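Local coordinates for protein SusD homolog (Bacteroides thetaiotaomicron VPI-5482, PDB 3IV0) that probably binds glycans at the outer membrane of the bacterium, as many SusD-family proteins do, though its own ligand is not established, at residues L44-D49 against M279-F284; A53-Y58 against F300-D305; W323-I328 against P338-K343. All coordinates share one frame; numbering follows the deposited sequence. Where two conformers were deposited one is given.

Contact 1 of 3, residues L44-D49 against M279-F284; sequences LTYSGD and MMNAKF
With chi1 of Thr-45 at -165°, its OG1 lies anti to the backbone N and its CG2 takes the crowded position between N and the carbonyl carbon; Phe-284 likewise holds CG anti to N (chi1 176°), which brings CD1 of its ring beside Asp-49. With these torsions the side chains meet where one side of helix 43-50 packs on the short 3-10 turn 280-282 and the start of helix 284-287, a buried helix-to-loop packing within the mainly helical SusD fold. Threonine suits the spot because its two branches do different work. The methyl CG2 lies 3.4 Å from Ala-282 O and also touches Asn-281 O, whereas OG1 turns along its own helix and bonds Asp-49 OD2 at 2.7 Å, reaching the anti lone pair of that carboxylate oxygen. The same OG1 lies in the plane of the Phe-284 ring, at its edge, and rests 3.7 Å from Phe-284 CB. Asp-49 CB and OD2 approach CD1 of that ring, with carboxylate and ring planes 51° apart. Buried as it is, the carboxylate is satisfied on both oxygens, since Gly-427 N bonds OD1; these two bonds would help it stay ionised. Tyr-46 brings its hydroxyl across to the side chain of Asn-281, the ring and amide planes nearly perpendicular, while Tyr-64 meets the tyrosine ring almost parallel to it. The helix widens to a pi-type turn over 45-49. One water joins the backbones, accepting from Thr-45 N at 2.9 Å and donating to Ala-282 O at 2.8 Å.

Contact 2 of 3, residues A53-Y58 against F300-D305; sequences APITAY and FCYSGD
Backbone hydrogen bonds define the contact: strands 55-57 and 300-302 form a small antiparallel two-stranded sheet between parts of the chain more than 240 residues apart. Thr-56 and Cys-301 are its hydrogen-bonded pair, with Thr-56 N to Cys-301 O and Cys-301 N to Thr-56 O both 3.0 Å. Beyond the strand, Ser-303 N gives a 2.8 Å bond to Pro-54 O that runs nearly along the C=O axis. Proline suits this end: Pro-54 centres an inverse gamma turn, its ring constraining phi near the -80° found there, and the bond from Ser-303 N needs only its carbonyl. Ile-55 and Ala-57 face Tyr-302 and Phe-300 in the non-hydrogen-bonded pairs.

CH-pi contacts dominate the face carrying Ile-55, Phe-300 and Tyr-302. With CG1 of Ile-55 in the crowded position (chi1 60°), the branched side chain serves two rings at once: CG2 stands 3.7 Å from the Tyr-302 ring centroid, almost on the ring normal, and CD1 sits 4.0 Å from the centroid of Phe-300, also over the face. On the face that carries Thr-56 and Cys-301, Cys-301 SG approaches Tyr-58 obliquely, 4.4 Å from its ring centroid, a sulfur-aromatic contact; Tyr-58 OH, 3.3 Å from Cys-301 CB, is hydrogen-bonded to Lys-339 N.

Polar capping closes the end, where Ser-303 OG, anti to its own N, bonds Tyr-306 N as the N-cap of helix 304-310. Around the sheet, Val-65 of helix 63-69 packs on Ile-55, Ala-57 and Phe-300, while Tyr-302 meets Phe-284 of helix 284-287 and Leu-307 of helix 304-310.

Contact 3 of 3, residues W323-I328 against P338-K343; sequences WFDEKI and PKEIKK
Lys-343 lies along Trp-323, its fully extended aliphatic chain following one face of the indole. CG stands 3.6 Å from the centroid of the five-membered ring, almost on its normal, and NZ reaches 4.1 Å from that of the six-membered ring, an off-centre cation-pi contact. A long lysine suits this place because its methylenes cover the indole while its charge goes on to a salt bridge with Glu-426. Nearby, Ile-341 CG1 packs alongside Phe-324, 3.8 Å from CD2.

Asp-325 ties the two backbones together. With CG in the crowded position (chi1 74°), OD2 takes Glu-340 N at 2.9 Å from above the carboxylate plane, and OD1 accepts from Lys-327 N. Water bridges OD2 to Glu-340 OE2, which also bonds Ser-291 OG, so the two carboxylates share a solvent molecule that would ease their like charges. Lys-342 N donates to Trp-323 O at 2.9 Å, above the carbonyl plane. Lys-339, extended beyond CG, carries NZ to Ile-328 O at 2.9 Å and to Ser-330 O.

Farther out, Ser-253 holds Trp-323 NE1, Tyr-290 N bonds Glu-340 OE1, and Leu-307 of helix 304-310 touches Phe-324 and Ile-328. The segments lie in the loop between helix 318-323 and strand 348-350, with one isolated beta-type bridge, Phe-324 with Ile-341, and shaped by an Asx turn at Asp-325 within the type I turn Asp-325 to Ile-328.

Contacts 1 and 2 interlock along the chain: helix 43-50 leads to strand 55-57, and their distant partners, 279-284 and 300-305, follow in the same order. All three contacts are mainly buried. Contact 1 lies deepest, its centre about 10 Å from the chain centre against 21 Å and 22 Å for those of contacts 2 and 3; it joins helix to loop by packing and a water, whereas contact 2 pairs strands. Contact 3 is local in sequence, richest in charged side chains, and reaches the surface at Lys-327. Phe-284 connects all three, its CE1 3.3 Å from Tyr-302 OH and its CZ 4.0 Å from Ile-341 CD1. Lys-339 supplies the polar tie between contacts 2 and 3, its N to Tyr-58 OH and, weakly, its NZ to Tyr-302 O.

Contact 1 of 3, residues L44-D49 against M279-F284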
loop_
_atom_site.group_PDB
_atom_site.type_symbol
_atom_site.label_atom_id
_atom_site.label_comp_id
_atom_site.label_asym_id
_atom_site.label_seq_id
_atom_site.Cartn_x
_atom_site.Cartn_y
_atom_site.Cartn_z
ATOM N N LEU A 44 5.317 -5.482 -2.198
ATOM C CA LEU A 44 4.108 -5.003 -1.513
ATOM C C LEU A 44 3.369 -6.126 -0.830
ATOM O O LEU A 44 2.932 -5.955 0.332
ATOM C CB LEU A 44 3.218 -4.217 -2.479
ATOM C CG LEU A 44 2.011 -3.515 -1.871
ATOM C CD1 LEU A 44 2.370 -2.702 -0.628
ATOM C CD2 LEU A 44 1.451 -2.607 -2.952
ATOM N N THR A 45 3.207 -7.276 -1.456
ATOM C CA THR A 45 2.412 -8.298 -0.814
ATOM C C THR A 45 3.198 -9.012 0.286
ATOM O O THR A 45 2.628 -9.336 1.336
ATOM C CB THR A 45 1.765 -9.256 -1.847
ATOM O OG1 THR A 45 0.738 -10.016 -1.200
ATOM C CG2 THR A 45 2.724 -10.245 -2.425
ATOM N N TYR A 46 4.498 -9.241 0.107
ATOM C CA TYR A 46 5.271 -9.878 1.171
ATOM C C TYR A 46 5.271 -8.970 2.385
ATOM O O TYR A 46 5.106 -9.446 3.519
ATOM C CB TYR A 46 6.717 -10.161 0.762
ATOM C CG TYR A 46 6.990 -11.395 -0.045
ATOM C CD1 TYR A 46 6.112 -11.886 -0.972
ATOM C CD2 TYR A 46 8.205 -12.042 0.125
ATOM C CE1 TYR A 46 6.448 -12.996 -1.744
ATOM C CE2 TYR A 46 8.534 -13.139 -0.582
ATOM C CZ TYR A 46 7.651 -13.612 -1.523
ATOM O OH TYR A 46 8.064 -14.718 -2.286
ATOM N N SER A 47 5.552 -7.694 2.154
ATOM C CA SER A 47 5.751 -6.755 3.250
ATOM C C SER A 47 4.482 -6.244 3.909
ATOM O O SER A 47 4.496 -5.870 5.096
ATOM C CB SER A 47 6.574 -5.543 2.777
ATOM O OG SER A 47 5.825 -4.698 1.906
ATOM N N GLY A 48 3.393 -6.197 3.165
ATOM C CA GLY A 48 2.141 -5.620 3.642
ATOM C C GLY A 48 1.034 -6.609 3.925
ATOM O O GLY A 48 0.243 -6.377 4.845
ATOM N N ASP A 49 0.918 -7.676 3.146
ATOM C CA ASP A 49 -0.131 -8.676 3.409
ATOM C C ASP A 49 0.363 -9.824 4.298
ATOM O O ASP A 49 -0.348 -10.257 5.197
ATOM C CB ASP A 49 -0.613 -9.259 2.101
ATOM C CG ASP A 49 -1.241 -8.253 1.223
ATOM O OD1 ASP A 49 -2.185 -7.585 1.683
ATOM O OD2 ASP A 49 -0.828 -8.156 0.040
HETATM N N MSE A 279 4.618 -9.733 -11.376
HETATM C CA MSE A 279 4.957 -11.098 -11.041
HETATM C C MSE A 279 3.750 -11.793 -10.450
HETATM O O MSE A 279 3.027 -11.206 -9.640
HETATM C CB MSE A 279 6.051 -11.115 -10.007
HETATM C CG MSE A 279 7.358 -10.753 -10.523
HETATM SE SE MSE A 279 8.742 -10.670 -9.155
HETATM C CE MSE A 279 8.634 -12.398 -8.594
HETATM N N MSE A 280 3.526 -13.037 -10.833
HETATM C CA MSE A 280 2.466 -13.807 -10.270
HETATM C C MSE A 280 2.530 -13.793 -8.730
HETATM O O MSE A 280 1.516 -13.571 -8.057
HETATM C CB MSE A 280 2.575 -15.224 -10.802
HETATM C CG MSE A 280 1.486 -16.070 -10.349
HETATM SE SE MSE A 280 1.323 -17.714 -11.347
HETATM C CE MSE A 280 1.167 -17.127 -12.626
ATOM N N ASN A 281 3.717 -14.012 -8.187
ATOM C CA ASN A 281 3.913 -14.119 -6.742
ATOM C C ASN A 281 3.758 -12.765 -6.028
ATOM O O ASN A 281 3.641 -12.693 -4.820
ATOM C CB ASN A 281 5.284 -14.755 -6.458
ATOM C CG ASN A 281 5.466 -15.250 -5.046
ATOM O OD1 ASN A 281 4.541 -15.794 -4.374
ATOM N ND2 ASN A 281 6.669 -15.116 -4.588
ATOM N N ALA A 282 3.798 -11.687 -6.798
ATOM C CA ALA A 282 3.564 -10.336 -6.285
ATOM C C ALA A 282 2.097 -9.978 -6.102
ATOM O O ALA A 282 1.753 -9.011 -5.402
ATOM C CB ALA A 282 4.193 -9.283 -7.209
ATOM N N LYS A 283 1.219 -10.733 -6.765
ATOM C CA LYS A 283 -0.215 -10.477 -6.736
ATOM C C LYS A 283 -0.840 -11.339 -5.652
ATOM O O LYS A 283 -0.910 -12.573 -5.781
ATOM C CB LYS A 283 -0.838 -10.774 -8.094
ATOM C CG LYS A 283 -0.342 -9.792 -9.154
ATOM C CD LYS A 283 -0.996 -10.003 -10.506
ATOM C CE LYS A 283 -0.271 -11.046 -11.308
ATOM N NZ LYS A 283 -0.715 -11.036 -12.756
ATOM N N PHE A 284 -1.345 -10.693 -4.615
ATOM C CA PHE A 284 -1.991 -11.416 -3.530
ATOM C C PHE A 284 -2.989 -12.431 -4.051
ATOM O O PHE A 284 -2.989 -13.624 -3.636
ATOM C CB PHE A 284 -2.701 -10.396 -2.627
ATOM C CG PHE A 284 -3.504 -10.994 -1.492
ATOM C CD1 PHE A 284 -2.883 -11.315 -0.306
ATOM C CD2 PHE A 284 -4.864 -11.211 -1.610
ATOM C CE1 PHE A 284 -3.598 -11.833 0.767
ATOM C CE2 PHE A 284 -5.575 -11.736 -0.528
ATOM C CZ PHE A 284 -4.913 -12.061 0.641
HETATM O O HOH W 1 3.851 -7.470 -4.309
#

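Contact 2 of 3, residues A53-Y58 against F300-D305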
loop_
_atom_site.group_PDB
_atom_site.type_symbol
_atom_site.label_atom_id
_atom_site.label_comp_id
_atom_site.label_asym_id
_atom_site.label_seq_id
_atom_site.Cartn_x
_atom_site.Cartn_y
_atom_site.Cartn_z
ATOM N N ALA A 53 1.067 -12.190 9.364
ATOM C CA ALA A 53 -0.276 -12.641 9.086
ATOM C C ALA A 53 -0.436 -14.114 9.529
ATOM O O ALA A 53 0.531 -14.887 9.437
ATOM C CB ALA A 53 -0.576 -12.509 7.588
ATOM N N PRO A 54 -1.633 -14.476 9.982
ATOM C CA PRO A 54 -1.914 -15.861 10.413
ATOM C C PRO A 54 -2.183 -16.764 9.205
ATOM O O PRO A 54 -3.307 -17.232 8.975
ATOM C CB PRO A 54 -3.123 -15.685 11.309
ATOM C CG PRO A 54 -3.855 -14.564 10.726
ATOM C CD PRO A 54 -2.791 -13.601 10.203
ATOM N N ILE A 55 -1.106 -17.005 8.455
ATOM C CA ILE A 55 -1.155 -17.743 7.207
ATOM C C ILE A 55 -0.261 -18.969 7.285
ATOM O O ILE A 55 0.743 -18.998 8.007
ATOM C CB ILE A 55 -0.770 -16.848 6.003
ATOM C CG1 ILE A 55 0.642 -16.277 6.115
ATOM C CG2 ILE A 55 -1.815 -15.756 5.812
ATOM C CD1 ILE A 55 1.059 -15.493 4.837
ATOM N N THR A 56 -0.644 -19.975 6.503
ATOM C CA THR A 56 0.097 -21.213 6.424
ATOM C C THR A 56 0.205 -21.669 4.979
ATOM O O THR A 56 -0.778 -21.624 4.264
ATOM C CB THR A 56 -0.616 -22.330 7.229
ATOM O OG1 THR A 56 -0.810 -21.896 8.575
ATOM C CG2 THR A 56 0.184 -23.602 7.200
ATOM N N ALA A 57 1.399 -22.087 4.560
ATOM C CA ALA A 57 1.625 -22.633 3.219
ATOM C C ALA A 57 1.036 -24.013 3.083
ATOM O O ALA A 57 1.113 -24.800 4.012
ATOM C CB ALA A 57 3.113 -22.674 2.906
ATOM N N TYR A 58 0.477 -24.304 1.925
ATOM C CA TYR A 58 0.039 -25.669 1.643
ATOM C C TYR A 58 1.233 -26.591 1.372
ATOM O O TYR A 58 1.116 -27.787 1.582
ATOM C CB TYR A 58 -0.940 -25.673 0.487
ATOM C CG TYR A 58 -2.309 -25.178 0.874
ATOM C CD1 TYR A 58 -3.249 -26.051 1.421
ATOM C CD2 TYR A 58 -2.685 -23.852 0.665
ATOM C CE1 TYR A 58 -4.495 -25.613 1.790
ATOM C CE2 TYR A 58 -3.942 -23.403 1.022
ATOM C CZ TYR A 58 -4.857 -24.289 1.567
ATOM O OH TYR A 58 -6.116 -23.821 1.909
ATOM N N PHE A 300 -1.032 -20.288 -0.019
ATOM C CA PHE A 300 -1.291 -20.242 1.412
ATOM C C PHE A 300 -2.743 -19.943 1.713
ATOM O O PHE A 300 -3.506 -19.546 0.851
ATOM C CB PHE A 300 -0.373 -19.236 2.151
ATOM C CG PHE A 300 -0.573 -17.778 1.767
ATOM C CD1 PHE A 300 -1.606 -17.011 2.321
ATOM C CD2 PHE A 300 0.293 -17.162 0.902
ATOM C CE1 PHE A 300 -1.770 -15.674 1.999
ATOM C CE2 PHE A 300 0.123 -15.824 0.558
ATOM C CZ PHE A 300 -0.890 -15.082 1.111
ATOM N N CYS A 301 -3.094 -20.146 2.973
ATOM C CA CYS A 301 -4.403 -19.784 3.464
ATOM C C CYS A 301 -4.324 -19.136 4.837
ATOM O O CYS A 301 -3.374 -19.316 5.578
ATOM C CB CYS A 301 -5.337 -21.008 3.518
ATOM S SG CYS A 301 -4.870 -22.314 4.669
ATOM N N TYR A 302 -5.387 -18.409 5.157
ATOM C CA TYR A 302 -5.557 -17.758 6.445
ATOM C C TYR A 302 -6.197 -18.702 7.447
ATOM O O TYR A 302 -7.088 -19.478 7.088
ATOM C CB TYR A 302 -6.486 -16.547 6.291
ATOM C CG TYR A 302 -5.778 -15.338 5.692
ATOM C CD1 TYR A 302 -5.604 -15.245 4.332
ATOM C CD2 TYR A 302 -5.230 -14.370 6.502
ATOM C CE1 TYR A 302 -4.950 -14.158 3.776
ATOM C CE2 TYR A 302 -4.557 -13.262 5.941
ATOM C CZ TYR A 302 -4.441 -13.190 4.586
ATOM O OH TYR A 302 -3.785 -12.128 4.002
ATOM N N SER A 303 -5.769 -18.607 8.681
ATOM C CA SER A 303 -6.418 -19.306 9.795
ATOM C C SER A 303 -7.926 -19.115 9.788
ATOM O O SER A 303 -8.430 -18.009 9.727
ATOM C CB SER A 303 -5.833 -18.765 11.099
ATOM O OG SER A 303 -6.642 -19.016 12.216
ATOM N N GLY A 304 -8.657 -20.211 9.956
ATOM C CA GLY A 304 -10.097 -20.130 10.110
ATOM C C GLY A 304 -10.508 -19.449 11.387
ATOM O O GLY A 304 -11.503 -18.745 11.390
ATOM N N ASP A 305 -9.729 -19.601 12.450
ATOM C CA ASP A 305 -10.001 -18.906 13.696
ATOM C C ASP A 305 -9.859 -17.406 13.490
ATOM O O ASP A 305 -10.692 -16.637 13.961
ATOM C CB ASP A 305 -9.072 -19.374 14.807
ATOM C CG ASP A 305 -9.299 -20.836 15.200
ATOM O OD1 ASP A 305 -10.456 -21.244 15.412
ATOM O OD2 ASP A 305 -8.295 -21.579 15.285
#

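Contact 3 of 3, residues W323-I328 against P338-K343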
loop_
_atom_site.group_PDB
_atom_site.type_symbol
_atom_site.label_atom_id
_atom_site.label_comp_id
_atom_site.label_asym_id
_atom_site.label_seq_id
_atom_site.Cartn_x
_atom_site.Cartn_y
_atom_site.Cartn_z
ATOM N N TRP A 323 -16.264 -12.274 -1.100
ATOM C CA TRP A 323 -14.808 -12.236 -1.150
ATOM C C TRP A 323 -14.160 -13.549 -0.785
ATOM O O TRP A 323 -12.980 -13.742 -1.051
ATOM C CB TRP A 323 -14.264 -11.127 -0.267
ATOM C CG TRP A 323 -14.566 -9.756 -0.751
ATOM C CD1 TRP A 323 -15.164 -9.414 -1.903
ATOM C CD2 TRP A 323 -14.181 -8.533 -0.105
ATOM N NE1 TRP A 323 -15.237 -8.036 -2.009
ATOM C CE2 TRP A 323 -14.636 -7.482 -0.912
ATOM C CE3 TRP A 323 -13.531 -8.234 1.088
ATOM C CZ2 TRP A 323 -14.418 -6.151 -0.577
ATOM C CZ3 TRP A 323 -13.301 -6.910 1.405
ATOM C CH2 TRP A 323 -13.776 -5.894 0.592
ATOM N N PHE A 324 -14.926 -14.466 -0.191
ATOM C CA PHE A 324 -14.388 -15.736 0.258
ATOM C C PHE A 324 -15.244 -16.867 -0.287
ATOM O O PHE A 324 -16.416 -16.673 -0.630
ATOM C CB PHE A 324 -14.327 -15.829 1.790
ATOM C CG PHE A 324 -13.486 -14.770 2.414
ATOM C CD1 PHE A 324 -14.033 -13.536 2.712
ATOM C CD2 PHE A 324 -12.162 -15.019 2.734
ATOM C CE1 PHE A 324 -13.257 -12.546 3.261
ATOM C CE2 PHE A 324 -11.368 -14.002 3.305
ATOM C CZ PHE A 324 -11.935 -12.786 3.577
ATOM N N ASP A 325 -14.651 -18.050 -0.372
ATOM C CA ASP A 325 -15.445 -19.254 -0.665
ATOM C C ASP A 325 -16.107 -19.802 0.610
ATOM O O ASP A 325 -15.999 -19.258 1.713
ATOM C CB ASP A 325 -14.584 -20.280 -1.410
ATOM C CG ASP A 325 -13.563 -20.978 -0.521
ATOM O OD1 ASP A 325 -13.623 -20.912 0.712
ATOM O OD2 ASP A 325 -12.642 -21.634 -1.084
ATOM N N GLU A 326 -16.867 -20.874 0.440
ATOM C CA GLU A 326 -17.669 -21.388 1.544
ATOM C C GLU A 326 -16.835 -22.018 2.660
ATOM O O GLU A 326 -17.323 -22.225 3.767
ATOM C CB GLU A 326 -18.722 -22.365 0.999
ATOM C CG GLU A 326 -19.862 -22.637 1.942
ATOM C CD GLU A 326 -21.030 -23.322 1.244
ATOM O OE1 GLU A 326 -21.891 -22.608 0.679
ATOM O OE2 GLU A 326 -21.074 -24.570 1.261
ATOM N N LYS A 327 -15.540 -22.250 2.406
ATOM C CA LYS A 327 -14.637 -22.799 3.398
ATOM C C LYS A 327 -13.876 -21.721 4.170
ATOM O O LYS A 327 -12.895 -21.992 4.827
ATOM C CB LYS A 327 -13.640 -23.737 2.720
ATOM C CG LYS A 327 -14.320 -24.892 1.997
ATOM C CD LYS A 327 -13.418 -25.529 0.945
ATOM C CE LYS A 327 -13.474 -24.809 -0.409
ATOM N NZ LYS A 327 -14.478 -25.407 -1.343
ATOM N N ILE A 328 -14.404 -20.501 4.129
ATOM C CA ILE A 328 -13.798 -19.371 4.847
ATOM C C ILE A 328 -13.290 -19.694 6.258
ATOM O O ILE A 328 -12.183 -19.300 6.639
ATOM C CB ILE A 328 -14.774 -18.185 4.895
ATOM C CG1 ILE A 328 -14.143 -16.972 5.593
ATOM C CG2 ILE A 328 -16.125 -18.592 5.544
ATOM C CD1 ILE A 328 -15.072 -15.773 5.592
ATOM N N PRO A 338 -8.519 -27.432 0.204
ATOM C CA PRO A 338 -8.044 -26.045 0.149
ATOM C C PRO A 338 -9.144 -25.009 0.252
ATOM O O PRO A 338 -10.299 -25.308 0.023
ATOM C CB PRO A 338 -7.401 -25.976 -1.224
ATOM C CG PRO A 338 -8.182 -26.928 -2.051
ATOM C CD PRO A 338 -8.472 -28.076 -1.119
ATOM N N LYS A 339 -8.773 -23.766 0.552
ATOM C CA LYS A 339 -9.734 -22.677 0.509
ATOM C C LYS A 339 -9.091 -21.482 -0.183
ATOM O O LYS A 339 -7.861 -21.372 -0.204
ATOM C CB LYS A 339 -10.223 -22.285 1.879
ATOM C CG LYS A 339 -9.175 -21.815 2.814
ATOM C CD LYS A 339 -9.842 -21.561 4.162
ATOM C CE LYS A 339 -8.898 -21.097 5.207
ATOM N NZ LYS A 339 -9.641 -20.753 6.486
ATOM N N GLU A 340 -9.922 -20.668 -0.798
ATOM C CA GLU A 340 -9.413 -19.551 -1.592
ATOM C C GLU A 340 -10.169 -18.283 -1.317
ATOM O O GLU A 340 -11.277 -18.283 -0.797
ATOM C CB GLU A 340 -9.440 -19.883 -3.071
ATOM C CG GLU A 340 -10.793 -20.203 -3.640
ATOM C CD GLU A 340 -10.737 -20.675 -5.083
ATOM O OE1 GLU A 340 -9.651 -20.628 -5.723
ATOM O OE2 GLU A 340 -11.816 -21.104 -5.586
ATOM N N ILE A 341 -9.523 -17.164 -1.663
ATOM C CA ILE A 341 -10.109 -15.841 -1.560
ATOM C C ILE A 341 -10.367 -15.335 -2.970
ATOM O O ILE A 341 -9.445 -15.356 -3.788
ATOM C CB ILE A 341 -9.131 -14.906 -0.824
ATOM C CG1 ILE A 341 -9.006 -15.377 0.618
ATOM C CG2 ILE A 341 -9.590 -13.462 -0.924
ATOM C CD1 ILE A 341 -7.904 -14.665 1.429
ATOM N N LYS A 342 -11.589 -14.918 -3.261
ATOM C CA LYS A 342 -12.022 -14.563 -4.598
ATOM C C LYS A 342 -12.293 -13.055 -4.799
ATOM O O LYS A 342 -12.710 -12.596 -5.857
ATOM C CB LYS A 342 -13.269 -15.370 -4.971
ATOM C CG LYS A 342 -14.450 -15.069 -4.161
ATOM C CD LYS A 342 -15.633 -15.968 -4.615
ATOM C CE LYS A 342 -16.873 -15.716 -3.791
ATOM N NZ LYS A 342 -17.970 -16.633 -4.186
ATOM N N LYS A 343 -11.939 -12.300 -3.769
ATOM C CA LYS A 343 -12.128 -10.842 -3.726
ATOM C C LYS A 343 -11.631 -10.138 -4.981
ATOM O O LYS A 343 -12.278 -9.248 -5.472
ATOM C CB LYS A 343 -11.364 -10.275 -2.516
ATOM C CG LYS A 343 -11.357 -8.749 -2.401
ATOM C CD LYS A 343 -10.725 -8.292 -1.118
ATOM C CE LYS A 343 -10.599 -6.770 -1.098
ATOM N NZ LYS A 343 -9.983 -6.268 0.156
HETATM O O HOH W 2 -18.852 -17.363 -1.608
HETATM O O HOH W 3 -12.192 -18.816 1.791
HETATM O O HOH W 4 -13.406 -22.531 -3.893
#